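Local coordinates for protein 16S rRNA aminocarboxypropyltransferase (PDB 5APG) that probably transfers the aminocarboxypropyl group of S-adenosylmethionine to an N1-methylated pseudouridine of 16S ribosomal RNA, the last step in making a hypermodified nucleotide, at residues 3-11 and 65-75; 42-53 and 84-94. All coordinates share one frame; numbering follows the deposited sequence.

From the N terminus, strand 5-9 starts contact 1 and strand 43-45 follows as the first half of contact 2. The chain then returns through helix 58-63 to strand 66-70, which closes contact 1 beside strand 5-9. Helix 73-83 leads on to strand 89-91, closing contact 2 against strand 43-45. The two loops therefore cross. Strands 66-70 and 43-45 are neighbours in the parallel sheet, so the contacts form one run of four strands, 5-9, 66-70, 43-45 and 89-91. Ser67 N lies 2.7 Å from Ile43 O, a probable hydrogen bond. Both contacts border the S-adenosylmethionine analogue EEM: contact 1 at its ribose and selenonium, contact 2 at its adenine.

Contact 1. Residues 3-11 and 65-75; sequences PRVFIYRLP and GLSLIDCSWKR. With EEM ([(3S)-3-amino-4-hydroxy-4-oxo-butyl]-[[(2S,3S,4R,5R)-5-(6-aminopurin-9-yl)-3,4-dihydroxy-oxolan-2-yl]methyl]-methyl-selanium), chain D.
Asp70 OD2 receives Arg9 NH1 at 3.1 Å in a salt bridge across the two strands and a further hydrogen bond from Asn18 ND2. Arg9 CG stands anti to its own N (chi1 176°), which lays the arginine alongside Asp70, both chains pointing the same way. NH1 meets the carboxylate oxygen within the guanidinium plane, although the two flat groups are turned 44° apart. Asp70 OD1 is bonded to Thr112, whose backbone N binds the ligand EEM. Strand 66-70, the middle strand of the parallel SPOUT-fold sheet, pairs with 5-9, and their ladder runs from Leu66 N to Arg4 O (2.8 Å) up to Leu10 N to Asp70 O (2.8 Å). On the face shared with Asp70, Val5 CG1 rests on Leu68 CD1 at 3.8 Å, and Ile7 CG2 packs on Asp70 CB at the same distance; helix 112-122 covers Leu66 and Leu68. Still within the ladder, opposite Tyr8, the strand turns a carbonyl to the ligand: Ile69 O accepts its ribose O3' at 2.7 Å and, weakly, O2'. The selenonium methyl CE of EEM sits over the centre of the Trp73 ring, 3.7 Å above its plane, while NE1 is held by Leu110 O.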
loop_
_atom_site.group_PDB
_atom_site.type_symbol
_atom_site.label_atom_id
_atom_site.label_comp_id
_atom_site.label_asym_id
_atom_site.label_seq_id
_atom_site.Cartn_x
_atom_site.Cartn_y
_atom_site.Cartn_z
ATOM N N PRO A 3 5.786 -13.067 -1.584
ATOM C CA PRO A 3 4.522 -13.614 -1.084
ATOM C C PRO A 3 3.450 -13.519 -2.156
ATOM O O PRO A 3 3.595 -12.735 -3.094
ATOM C CB PRO A 3 4.186 -12.716 0.116
ATOM C CG PRO A 3 5.008 -11.487 -0.072
ATOM C CD PRO A 3 6.247 -11.917 -0.790
ATOM N N ARG A 4 2.397 -14.312 -2.027
ATOM C CA ARG A 4 1.286 -14.240 -2.963
ATOM C C ARG A 4 0.493 -12.957 -2.739
ATOM O O ARG A 4 0.057 -12.673 -1.622
ATOM C CB ARG A 4 0.385 -15.467 -2.820
ATOM C CG ARG A 4 1.078 -16.773 -3.186
ATOM C CD ARG A 4 1.214 -16.904 -4.694
ATOM N NE ARG A 4 -0.087 -17.079 -5.334
ATOM C CZ ARG A 4 -0.708 -18.248 -5.451
ATOM N NH1 ARG A 4 -0.140 -19.351 -4.975
ATOM N NH2 ARG A 4 -1.892 -18.318 -6.045
ATOM N N VAL A 5 0.322 -12.179 -3.803
ATOM C CA VAL A 5 -0.417 -10.921 -3.727
ATOM C C VAL A 5 -1.738 -11.041 -4.483
ATOM O O VAL A 5 -1.774 -11.498 -5.628
ATOM C CB VAL A 5 0.405 -9.745 -4.298
ATOM C CG1 VAL A 5 -0.366 -8.438 -4.159
ATOM C CG2 VAL A 5 1.755 -9.651 -3.598
ATOM N N PHE A 6 -2.825 -10.643 -3.829
ATOM C CA PHE A 6 -4.152 -10.724 -4.420
ATOM C C PHE A 6 -4.801 -9.345 -4.453
ATOM O O PHE A 6 -4.778 -8.619 -3.459
ATOM C CB PHE A 6 -5.033 -11.699 -3.639
ATOM C CG PHE A 6 -4.486 -13.094 -3.575
ATOM C CD1 PHE A 6 -3.593 -13.456 -2.581
ATOM C CD2 PHE A 6 -4.867 -14.043 -4.508
ATOM C CE1 PHE A 6 -3.087 -14.743 -2.520
ATOM C CE2 PHE A 6 -4.364 -15.334 -4.454
ATOM C CZ PHE A 6 -3.473 -15.682 -3.458
ATOM N N ILE A 7 -5.382 -8.994 -5.595
ATOM C CA ILE A 7 -5.982 -7.679 -5.772
ATOM C C ILE A 7 -7.423 -7.769 -6.258
ATOM O O ILE A 7 -7.715 -8.435 -7.253
ATOM C CB ILE A 7 -5.180 -6.819 -6.775
ATOM C CG1 ILE A 7 -3.744 -6.613 -6.291
ATOM C CG2 ILE A 7 -5.863 -5.471 -6.992
ATOM C CD1 ILE A 7 -2.853 -5.902 -7.307
ATOM N N TYR A 8 -8.328 -7.109 -5.545
ATOM C CA TYR A 8 -9.653 -6.873 -6.087
ATOM C C TYR A 8 -9.668 -5.475 -6.676
ATOM O O TYR A 8 -9.373 -4.496 -5.986
ATOM C CB TYR A 8 -10.751 -7.015 -5.035
ATOM C CG TYR A 8 -12.089 -6.549 -5.562
ATOM C CD1 TYR A 8 -12.755 -7.269 -6.545
ATOM C CD2 TYR A 8 -12.669 -5.373 -5.105
ATOM C CE1 TYR A 8 -13.970 -6.842 -7.048
ATOM C CE2 TYR A 8 -13.885 -4.936 -5.601
ATOM C CZ TYR A 8 -14.531 -5.676 -6.572
ATOM O OH TYR A 8 -15.739 -5.247 -7.067
ATOM N N ARG A 9 -9.997 -5.387 -7.957
ATOM C CA ARG A 9 -9.987 -4.107 -8.642
ATOM C C ARG A 9 -11.396 -3.627 -8.968
ATOM O O ARG A 9 -12.177 -4.341 -9.594
ATOM C CB ARG A 9 -9.154 -4.197 -9.919
ATOM C CG ARG A 9 -9.156 -2.930 -10.747
ATOM C CD ARG A 9 -8.145 -3.005 -11.876
ATOM N NE ARG A 9 -8.621 -2.327 -13.077
ATOM C CZ ARG A 9 -8.625 -1.009 -13.242
ATOM N NH1 ARG A 9 -8.174 -0.217 -12.279
ATOM N NH2 ARG A 9 -9.077 -0.481 -14.371
ATOM N N LEU A 10 -11.717 -2.417 -8.529
ATOM C CA LEU A 10 -12.930 -1.751 -8.979
ATOM C C LEU A 10 -12.659 -1.129 -10.340
ATOM O O LEU A 10 -11.905 -0.162 -10.445
ATOM C CB LEU A 10 -13.383 -0.687 -7.981
ATOM C CG LEU A 10 -14.241 -1.162 -6.811
ATOM C CD1 LEU A 10 -14.515 -0.010 -5.866
ATOM C CD2 LEU A 10 -15.544 -1.758 -7.317
ATOM N N PRO A 11 -13.267 -1.690 -11.395
ATOM C CA PRO A 11 -12.997 -1.240 -12.766
ATOM C C PRO A 11 -13.527 0.170 -13.036
ATOM O O PRO A 11 -14.539 0.324 -13.712
ATOM C CB PRO A 11 -13.731 -2.278 -13.620
ATOM C CG PRO A 11 -14.846 -2.756 -12.748
ATOM C CD PRO A 11 -14.306 -2.736 -11.344
ATOM N N GLY A 65 -0.968 -14.698 2.652
ATOM C CA GLY A 65 -0.872 -13.840 1.481
ATOM C C GLY A 65 -1.059 -12.364 1.790
ATOM O O GLY A 65 -1.264 -11.979 2.944
ATOM N N LEU A 66 -0.987 -11.538 0.749
ATOM C CA LEU A 66 -1.162 -10.091 0.870
ATOM C C LEU A 66 -2.278 -9.625 -0.059
ATOM O O LEU A 66 -2.224 -9.863 -1.266
ATOM C CB LEU A 66 0.140 -9.350 0.539
ATOM C CG LEU A 66 0.104 -7.816 0.589
ATOM C CD1 LEU A 66 -0.085 -7.319 2.011
ATOM C CD2 LEU A 66 1.367 -7.213 -0.027
ATOM N N SER A 67 -3.289 -8.973 0.504
ATOM C CA SER A 67 -4.451 -8.543 -0.268
ATOM C C SER A 67 -4.503 -7.025 -0.407
ATOM O O SER A 67 -4.025 -6.298 0.462
ATOM C CB SER A 67 -5.743 -9.043 0.384
ATOM O OG SER A 67 -5.784 -10.459 0.430
ATOM N N LEU A 68 -5.080 -6.559 -1.508
ATOM C CA LEU A 68 -5.324 -5.135 -1.712
ATOM C C LEU A 68 -6.607 -4.916 -2.496
ATOM O O LEU A 68 -7.005 -5.750 -3.310
ATOM C CB LEU A 68 -4.170 -4.456 -2.464
ATOM C CG LEU A 68 -2.759 -4.329 -1.891
ATOM C CD1 LEU A 68 -1.942 -5.597 -2.115
ATOM C CD2 LEU A 68 -2.076 -3.121 -2.516
ATOM N N ILE A 69 -7.240 -3.776 -2.257
ATOM C CA ILE A 69 -8.322 -3.317 -3.109
ATOM C C ILE A 69 -7.803 -2.165 -3.958
ATOM O O ILE A 69 -7.292 -1.176 -3.428
ATOM C CB ILE A 69 -9.549 -2.865 -2.294
ATOM C CG1 ILE A 69 -10.158 -4.053 -1.542
ATOM C CG2 ILE A 69 -10.591 -2.237 -3.213
ATOM C CD1 ILE A 69 -11.158 -3.647 -0.463
ATOM N N ASP A 70 -7.903 -2.302 -5.275
ATOM C CA ASP A 70 -7.522 -1.222 -6.174
ATOM C C ASP A 70 -8.765 -0.459 -6.622
ATOM O O ASP A 70 -9.669 -1.026 -7.233
ATOM C CB ASP A 70 -6.759 -1.759 -7.389
ATOM C CG ASP A 70 -6.400 -0.669 -8.384
ATOM O OD1 ASP A 70 -5.364 -0.001 -8.191
ATOM O OD2 ASP A 70 -7.147 -0.478 -9.361
ATOM N N CYS A 71 -8.806 0.828 -6.303
ATOM C CA CYS A 71 -9.936 1.680 -6.658
ATOM C C CYS A 71 -9.429 3.104 -6.793
ATOM O O CYS A 71 -8.251 3.347 -6.602
ATOM C CB CYS A 71 -11.037 1.587 -5.603
ATOM S SG CYS A 71 -10.522 2.131 -3.950
ATOM N N SER A 72 -10.296 4.050 -7.125
ATOM C CA SER A 72 -9.868 5.442 -7.152
ATOM C C SER A 72 -9.701 5.941 -5.721
ATOM O O SER A 72 -10.359 5.443 -4.808
ATOM C CB SER A 72 -10.872 6.314 -7.907
ATOM O OG SER A 72 -12.063 6.462 -7.157
ATOM N N TRP A 73 -8.823 6.918 -5.517
ATOM C CA TRP A 73 -8.655 7.487 -4.183
ATOM C C TRP A 73 -9.907 8.237 -3.741
ATOM O O TRP A 73 -10.174 8.362 -2.545
ATOM C CB TRP A 73 -7.432 8.406 -4.131
ATOM C CG TRP A 73 -6.172 7.657 -3.796
ATOM C CD1 TRP A 73 -5.153 7.342 -4.645
ATOM C CD2 TRP A 73 -5.820 7.104 -2.521
ATOM N NE1 TRP A 73 -4.180 6.637 -3.974
ATOM C CE2 TRP A 73 -4.567 6.474 -2.669
ATOM C CE3 TRP A 73 -6.440 7.085 -1.266
ATOM C CZ2 TRP A 73 -3.919 5.839 -1.614
ATOM C CZ3 TRP A 73 -5.796 6.449 -0.216
ATOM C CH2 TRP A 73 -4.547 5.834 -0.397
ATOM N N LYS A 74 -10.687 8.716 -4.706
ATOM C CA LYS A 74 -11.935 9.407 -4.398
ATOM C C LYS A 74 -12.950 8.462 -3.756
ATOM O O LYS A 74 -13.794 8.890 -2.968
ATOM C CB LYS A 74 -12.527 10.048 -5.659
ATOM C CG LYS A 74 -13.762 10.900 -5.387
ATOM C CD LYS A 74 -14.047 11.871 -6.523
ATOM C CE LYS A 74 -15.355 12.614 -6.287
ATOM N NZ LYS A 74 -15.343 13.386 -5.010
ATOM N N ARG A 75 -12.855 7.176 -4.082
ATOM C CA ARG A 75 -13.760 6.169 -3.527
ATOM C C ARG A 75 -13.138 5.340 -2.402
ATOM O O ARG A 75 -13.835 4.560 -1.753
ATOM C CB ARG A 75 -14.242 5.216 -4.627
ATOM C CG ARG A 75 -15.199 5.832 -5.633
ATOM C CD ARG A 75 -16.260 4.817 -6.031
ATOM N NE ARG A 75 -16.949 4.288 -4.856
ATOM C CZ ARG A 75 -17.656 3.164 -4.841
ATOM N NH1 ARG A 75 -17.771 2.433 -5.944
ATOM N NH2 ARG A 75 -18.247 2.764 -3.722
HETATM C C2 EEM D . -2.224 1.433 2.879
HETATM N N3 EEM D . -2.483 1.105 1.649
HETATM C C4 EEM D . -2.212 1.947 0.668
HETATM C "C1'" EEM D . -2.832 0.745 -1.461
HETATM C "C2'" EEM D . -4.332 0.586 -1.108
HETATM C "C3'" EEM D . -4.944 1.360 -2.086
HETATM C "C4'" EEM D . -4.254 1.280 -3.237
HETATM C "C5'" EEM D . -4.162 2.549 -4.000
HETATM O O EEM D . -2.053 2.802 -8.727
HETATM C C EEM D . -2.965 3.342 -9.289
HETATM O OXT EEM D . -3.170 3.138 -10.473
HETATM C CA EEM D . -3.906 4.248 -8.526
HETATM N N EEM D . -4.762 4.903 -9.474
HETATM C CB EEM D . -4.680 3.349 -7.574
HETATM C CG EEM D . -5.424 4.085 -6.479
HETATM SE SE EEM D . -5.828 2.872 -4.965
HETATM C CE EEM D . -6.990 3.752 -3.690
HETATM O "O4'" EEM D . -2.763 1.049 -2.691
HETATM O "O3'" EEM D . -6.398 1.097 -2.185
HETATM O "O2'" EEM D . -4.567 -0.797 -1.396
HETATM N N9 EEM D . -2.357 1.911 -0.665
HETATM C C8 EEM D . -1.905 3.064 -1.116
HETATM N N7 EEM D . -1.494 3.839 -0.139
HETATM C C5 EEM D . -1.663 3.166 1.013
HETATM N N1 EEM D . -1.704 2.580 3.262
HETATM C C6 EEM D . -1.407 3.484 2.376
HETATM N N6 EEM D . -0.864 4.728 2.754
#

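Contact 2. Residues 42-53 and 84-94; sequences SIILDPTVKTPL and IRGKFIRRRLP. With EEM ([(3S)-3-amino-4-hydroxy-4-oxo-butyl]-[[(2S,3S,4R,5R)-5-(6-aminopurin-9-yl)-3,4-dihydroxy-oxolan-2-yl]methyl]-methyl-selanium), chain D.
Ile84 CD1 meets Ile44 CD1 tip to tip at 3.9 Å, in the loop that leads into 89-91, an outermost strand of the parallel SPOUT sheet, which runs beside 43-45. In SPOUT proteins the chain is threaded through a loop into a trefoil knot whose loops bind S-adenosylmethionine; the loops after strands 43-45 and 89-91, which border the adenine, are consistent with that. At Phe88 the ring is sandwiched: Ile44 CD1 lies over one face, 4.0 Å from the centroid in a CH-pi contact, and Lys87 CG covers the other. Ile89 N then starts the ladder on Ser42 O. Arg90 reaches Asp46 side-on, NE and NH2 both donating to OD2 (2.9 and 2.7 Å), with carboxylate and guanidinium planes only 20° apart. The other carboxylate oxygen, OD1, accepts from Thr48 N in an Asx turn and from Thr48 OG1, so both carboxylate oxygens are held, each by two donors. Arg91 points to the other face; its guanidinium is layered between Thr51 CG2 and Ile89 CG2, and its NH1 turns back to Arg90 O. Arg92 N donates to Thr51 O, and its carbonyl receives Leu53 N at 2.8 Å. With CG set between N and the carbonyl carbon (chi1 66°), the otherwise extended side chain runs past Val49 O and brings its guanidinium under Pro52 CB; NH1 bonds Leu93 O and forms a salt bridge to Glu161. Leu93 N offers its hydrogen to adenine N1 of EEM, 3.1 Å away and nearly straight at 167°. Pro94 ends the segment with CD against Leu53 O at 3.9 Å.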
loop_
_atom_site.group_PDB
_atom_site.type_symbol
_atom_site.label_atom_id
_atom_site.label_comp_id
_atom_site.label_asym_id
_atom_site.label_seq_id
_atom_site.Cartn_x
_atom_site.Cartn_y
_atom_site.Cartn_z
ATOM N N SER A 42 -5.459 -13.035 5.490
ATOM C CA SER A 42 -4.318 -12.382 4.864
ATOM C C SER A 42 -4.143 -10.982 5.442
ATOM O O SER A 42 -5.060 -10.438 6.054
ATOM C CB SER A 42 -4.493 -12.298 3.344
ATOM O OG SER A 42 -5.656 -11.561 2.991
ATOM N N ILE A 43 -2.958 -10.415 5.257
ATOM C CA ILE A 43 -2.774 -8.981 5.433
ATOM C C ILE A 43 -3.532 -8.266 4.325
ATOM O O ILE A 43 -3.350 -8.587 3.149
ATOM C CB ILE A 43 -1.283 -8.563 5.363
ATOM C CG1 ILE A 43 -0.450 -9.287 6.425
ATOM C CG2 ILE A 43 -1.141 -7.048 5.499
ATOM C CD1 ILE A 43 -0.798 -8.879 7.844
ATOM N N ILE A 44 -4.381 -7.303 4.678
ATOM C CA ILE A 44 -4.927 -6.426 3.651
ATOM C C ILE A 44 -4.444 -5.005 3.901
ATOM O O ILE A 44 -4.530 -4.476 5.016
ATOM C CB ILE A 44 -6.486 -6.472 3.565
ATOM C CG1 ILE A 44 -6.953 -5.828 2.253
ATOM C CG2 ILE A 44 -7.167 -5.789 4.765
ATOM C CD1 ILE A 44 -8.440 -5.987 1.975
ATOM N N LEU A 45 -3.875 -4.405 2.865
ATOM C CA LEU A 45 -3.509 -3.004 2.954
ATOM C C LEU A 45 -4.797 -2.204 3.014
ATOM O O LEU A 45 -5.758 -2.489 2.295
ATOM C CB LEU A 45 -2.634 -2.574 1.778
ATOM C CG LEU A 45 -1.265 -3.260 1.688
ATOM C CD1 LEU A 45 -0.419 -2.611 0.608
ATOM C CD2 LEU A 45 -0.539 -3.232 3.025
ATOM N N ASP A 46 -4.826 -1.221 3.901
ATOM C CA ASP A 46 -6.024 -0.433 4.125
ATOM C C ASP A 46 -5.596 0.920 4.659
ATOM O O ASP A 46 -5.204 1.029 5.818
ATOM C CB ASP A 46 -6.963 -1.148 5.107
ATOM C CG ASP A 46 -8.287 -0.422 5.301
ATOM O OD1 ASP A 46 -8.384 0.795 5.019
ATOM O OD2 ASP A 46 -9.243 -1.082 5.755
ATOM N N PRO A 47 -5.667 1.956 3.811
ATOM C CA PRO A 47 -5.233 3.297 4.215
ATOM C C PRO A 47 -6.160 3.960 5.233
ATOM O O PRO A 47 -5.787 5.001 5.770
ATOM C CB PRO A 47 -5.231 4.069 2.891
ATOM C CG PRO A 47 -6.312 3.415 2.093
ATOM C CD PRO A 47 -6.219 1.942 2.444
ATOM N N THR A 48 -7.326 3.373 5.502
ATOM C CA THR A 48 -8.295 3.987 6.411
ATOM C C THR A 48 -8.147 3.562 7.869
ATOM O O THR A 48 -8.770 4.157 8.747
ATOM C CB THR A 48 -9.756 3.680 5.991
ATOM O OG1 THR A 48 -10.044 2.294 6.224
ATOM C CG2 THR A 48 -9.981 4.019 4.518
ATOM N N VAL A 49 -7.355 2.527 8.132
ATOM C CA VAL A 49 -7.127 2.102 9.516
ATOM C C VAL A 49 -5.878 2.792 10.066
ATOM O O VAL A 49 -5.119 3.400 9.313
ATOM C CB VAL A 49 -6.977 0.570 9.640
ATOM C CG1 VAL A 49 -8.222 -0.132 9.103
ATOM C CG2 VAL A 49 -5.721 0.076 8.924
ATOM N N LYS A 50 -5.668 2.699 11.375
ATOM C CA LYS A 50 -4.574 3.419 12.020
ATOM C C LYS A 50 -3.396 2.513 12.367
ATOM O O LYS A 50 -2.343 2.991 12.794
ATOM C CB LYS A 50 -5.079 4.116 13.290
ATOM C CG LYS A 50 -6.184 5.122 13.040
ATOM C CD LYS A 50 -5.727 6.188 12.047
ATOM C CE LYS A 50 -6.871 7.124 11.680
ATOM N NZ LYS A 50 -7.727 6.550 10.601
ATOM N N THR A 51 -3.581 1.207 12.190
ATOM C CA THR A 51 -2.564 0.228 12.562
ATOM C C THR A 51 -1.545 0.034 11.443
ATOM O O THR A 51 -1.870 -0.516 10.396
ATOM C CB THR A 51 -3.201 -1.135 12.905
ATOM O OG1 THR A 51 -4.365 -0.931 13.718
ATOM C CG2 THR A 51 -2.209 -2.021 13.643
ATOM N N PRO A 52 -0.300 0.482 11.663
ATOM C CA PRO A 52 0.702 0.384 10.598
ATOM C C PRO A 52 1.292 -1.012 10.439
ATOM O O PRO A 52 1.484 -1.745 11.417
ATOM C CB PRO A 52 1.782 1.372 11.045
ATOM C CG PRO A 52 1.692 1.360 12.535
ATOM C CD PRO A 52 0.237 1.123 12.876
ATOM N N LEU A 53 1.581 -1.360 9.188
ATOM C CA LEU A 53 2.298 -2.583 8.850
ATOM C C LEU A 53 3.675 -2.589 9.503
ATOM O O LEU A 53 4.349 -1.565 9.529
ATOM C CB LEU A 53 2.438 -2.705 7.331
ATOM C CG LEU A 53 2.910 -4.041 6.762
ATOM C CD1 LEU A 53 1.758 -5.041 6.733
ATOM C CD2 LEU A 53 3.514 -3.840 5.372
ATOM N N ILE A 84 -14.896 -4.238 4.098
ATOM C CA ILE A 84 -13.997 -5.215 4.711
ATOM C C ILE A 84 -14.079 -5.186 6.238
ATOM O O ILE A 84 -13.663 -4.223 6.889
ATOM C CB ILE A 84 -12.525 -5.028 4.253
ATOM C CG1 ILE A 84 -12.080 -3.576 4.364
ATOM C CG2 ILE A 84 -12.349 -5.502 2.819
ATOM C CD1 ILE A 84 -10.660 -3.347 3.899
ATOM N N ARG A 85 -14.637 -6.259 6.793
ATOM C CA ARG A 85 -14.846 -6.379 8.231
ATOM C C ARG A 85 -14.474 -7.774 8.733
ATOM O O ARG A 85 -15.038 -8.771 8.279
ATOM C CB ARG A 85 -16.305 -6.085 8.587
ATOM C CG ARG A 85 -16.660 -4.607 8.670
ATOM C CD ARG A 85 -18.067 -4.376 8.129
ATOM N NE ARG A 85 -18.459 -2.971 8.161
ATOM C CZ ARG A 85 -19.654 -2.541 8.550
ATOM N NH1 ARG A 85 -20.579 -3.409 8.935
ATOM N NH2 ARG A 85 -19.926 -1.243 8.550
ATOM N N GLY A 86 -13.521 -7.843 9.658
ATOM C CA GLY A 86 -13.204 -9.086 10.344
ATOM C C GLY A 86 -12.409 -10.119 9.557
ATOM O O GLY A 86 -11.634 -10.881 10.132
ATOM N N LYS A 87 -12.603 -10.139 8.242
ATOM C CA LYS A 87 -12.035 -11.166 7.374
ATOM C C LYS A 87 -10.503 -11.097 7.274
ATOM O O LYS A 87 -9.839 -12.112 7.041
ATOM C CB LYS A 87 -12.671 -11.040 5.986
ATOM C CG LYS A 87 -12.080 -11.897 4.875
ATOM C CD LYS A 87 -12.950 -11.786 3.621
ATOM C CE LYS A 87 -12.327 -12.462 2.404
ATOM N NZ LYS A 87 -12.212 -13.942 2.519
ATOM N N PHE A 88 -9.947 -9.904 7.463
ATOM C CA PHE A 88 -8.530 -9.665 7.203
ATOM C C PHE A 88 -7.759 -9.137 8.410
ATOM O O PHE A 88 -8.342 -8.751 9.424
ATOM C CB PHE A 88 -8.364 -8.651 6.075
ATOM C CG PHE A 88 -9.081 -9.011 4.809
ATOM C CD1 PHE A 88 -8.512 -9.882 3.897
ATOM C CD2 PHE A 88 -10.322 -8.463 4.524
ATOM C CE1 PHE A 88 -9.173 -10.209 2.726
ATOM C CE2 PHE A 88 -10.988 -8.785 3.358
ATOM C CZ PHE A 88 -10.408 -9.658 2.456
ATOM N N ILE A 89 -6.437 -9.111 8.271
ATOM C CA ILE A 89 -5.578 -8.355 9.167
ATOM C C ILE A 89 -5.283 -7.012 8.496
ATOM O O ILE A 89 -4.426 -6.914 7.614
ATOM C CB ILE A 89 -4.275 -9.107 9.492
ATOM C CG1 ILE A 89 -4.598 -10.414 10.224
ATOM C CG2 ILE A 89 -3.359 -8.250 10.355
ATOM C CD1 ILE A 89 -3.463 -11.414 10.238
ATOM N N ARG A 90 -6.016 -5.985 8.920
ATOM C CA ARG A 90 -6.014 -4.694 8.240
ATOM C C ARG A 90 -4.867 -3.818 8.722
ATOM O O ARG A 90 -4.740 -3.555 9.918
ATOM C CB ARG A 90 -7.351 -3.978 8.458
ATOM C CG ARG A 90 -8.560 -4.776 7.980
ATOM C CD ARG A 90 -9.870 -4.151 8.456
ATOM N NE ARG A 90 -10.148 -2.876 7.801
ATOM C CZ ARG A 90 -11.256 -2.166 7.994
ATOM N NH1 ARG A 90 -12.191 -2.610 8.825
ATOM N NH2 ARG A 90 -11.432 -1.015 7.357
ATOM N N ARG A 91 -4.040 -3.364 7.786
ATOM C CA ARG A 91 -2.880 -2.539 8.116
ATOM C C ARG A 91 -2.713 -1.378 7.140
ATOM O O ARG A 91 -2.778 -1.567 5.923
ATOM C CB ARG A 91 -1.599 -3.385 8.121
ATOM C CG ARG A 91 -1.545 -4.477 9.191
ATOM C CD ARG A 91 -1.523 -3.874 10.609
ATOM N NE ARG A 91 -1.370 -4.900 11.641
ATOM C CZ ARG A 91 -2.380 -5.513 12.254
ATOM N NH1 ARG A 91 -3.638 -5.214 11.943
ATOM N NH2 ARG A 91 -2.132 -6.431 13.181
ATOM N N ARG A 92 -2.495 -0.177 7.666
ATOM C CA ARG A 92 -2.086 0.928 6.809
ATOM C C ARG A 92 -0.587 0.821 6.611
ATOM O O ARG A 92 0.096 0.112 7.351
ATOM C CB ARG A 92 -2.449 2.295 7.409
ATOM C CG ARG A 92 -1.701 2.655 8.703
ATOM C CD ARG A 92 -1.911 4.134 9.043
ATOM N NE ARG A 92 -1.278 4.555 10.294
ATOM C CZ ARG A 92 -0.020 4.974 10.402
ATOM N NH1 ARG A 92 0.768 5.007 9.335
ATOM N NH2 ARG A 92 0.456 5.349 11.583
ATOM N N LEU A 93 -0.068 1.508 5.603
ATOM C CA LEU A 93 1.371 1.611 5.473
ATOM C C LEU A 93 1.860 2.722 6.382
ATOM O O LEU A 93 1.157 3.704 6.593
ATOM C CB LEU A 93 1.784 1.886 4.026
ATOM C CG LEU A 93 1.615 0.707 3.069
ATOM C CD1 LEU A 93 1.791 1.197 1.652
ATOM C CD2 LEU A 93 2.616 -0.398 3.396
ATOM N N PRO A 94 3.067 2.561 6.937
ATOM C CA PRO A 94 3.709 3.688 7.613
ATOM C C PRO A 94 3.925 4.817 6.618
ATOM O O PRO A 94 3.939 4.578 5.404
ATOM C CB PRO A 94 5.039 3.106 8.113
ATOM C CG PRO A 94 5.244 1.870 7.334
ATOM C CD PRO A 94 3.883 1.339 7.003
HETATM C C2 EEM D . -2.224 1.433 2.879
HETATM N N3 EEM D . -2.483 1.105 1.649
HETATM C C4 EEM D . -2.212 1.947 0.668
HETATM C "C1'" EEM D . -2.832 0.745 -1.461
HETATM C "C2'" EEM D . -4.332 0.586 -1.108
HETATM C "C3'" EEM D . -4.944 1.360 -2.086
HETATM C "C4'" EEM D . -4.254 1.280 -3.237
HETATM C "C5'" EEM D . -4.162 2.549 -4.000
HETATM O O EEM D . -2.053 2.802 -8.727
HETATM C C EEM D . -2.965 3.342 -9.289
HETATM O OXT EEM D . -3.170 3.138 -10.473
HETATM C CA EEM D . -3.906 4.248 -8.526
HETATM N N EEM D . -4.762 4.903 -9.474
HETATM C CB EEM D . -4.680 3.349 -7.574
HETATM C CG EEM D . -5.424 4.085 -6.479
HETATM SE SE EEM D . -5.828 2.872 -4.965
HETATM C CE EEM D . -6.990 3.752 -3.690
HETATM O "O4'" EEM D . -2.763 1.049 -2.691
HETATM O "O3'" EEM D . -6.398 1.097 -2.185
HETATM O "O2'" EEM D . -4.567 -0.797 -1.396
HETATM N N9 EEM D . -2.357 1.911 -0.665
HETATM C C8 EEM D . -1.905 3.064 -1.116
HETATM N N7 EEM D . -1.494 3.839 -0.139
HETATM C C5 EEM D . -1.663 3.166 1.013
HETATM N N1 EEM D . -1.704 2.580 3.262
HETATM C C6 EEM D . -1.407 3.484 2.376
HETATM N N6 EEM D . -0.864 4.728 2.754
HETATM O O HOH W 1 -2.075 5.893 13.063
HETATM O O HOH W 2 -6.252 -2.082 11.852
HETATM O O HOH W 3 1.602 -4.459 12.173
#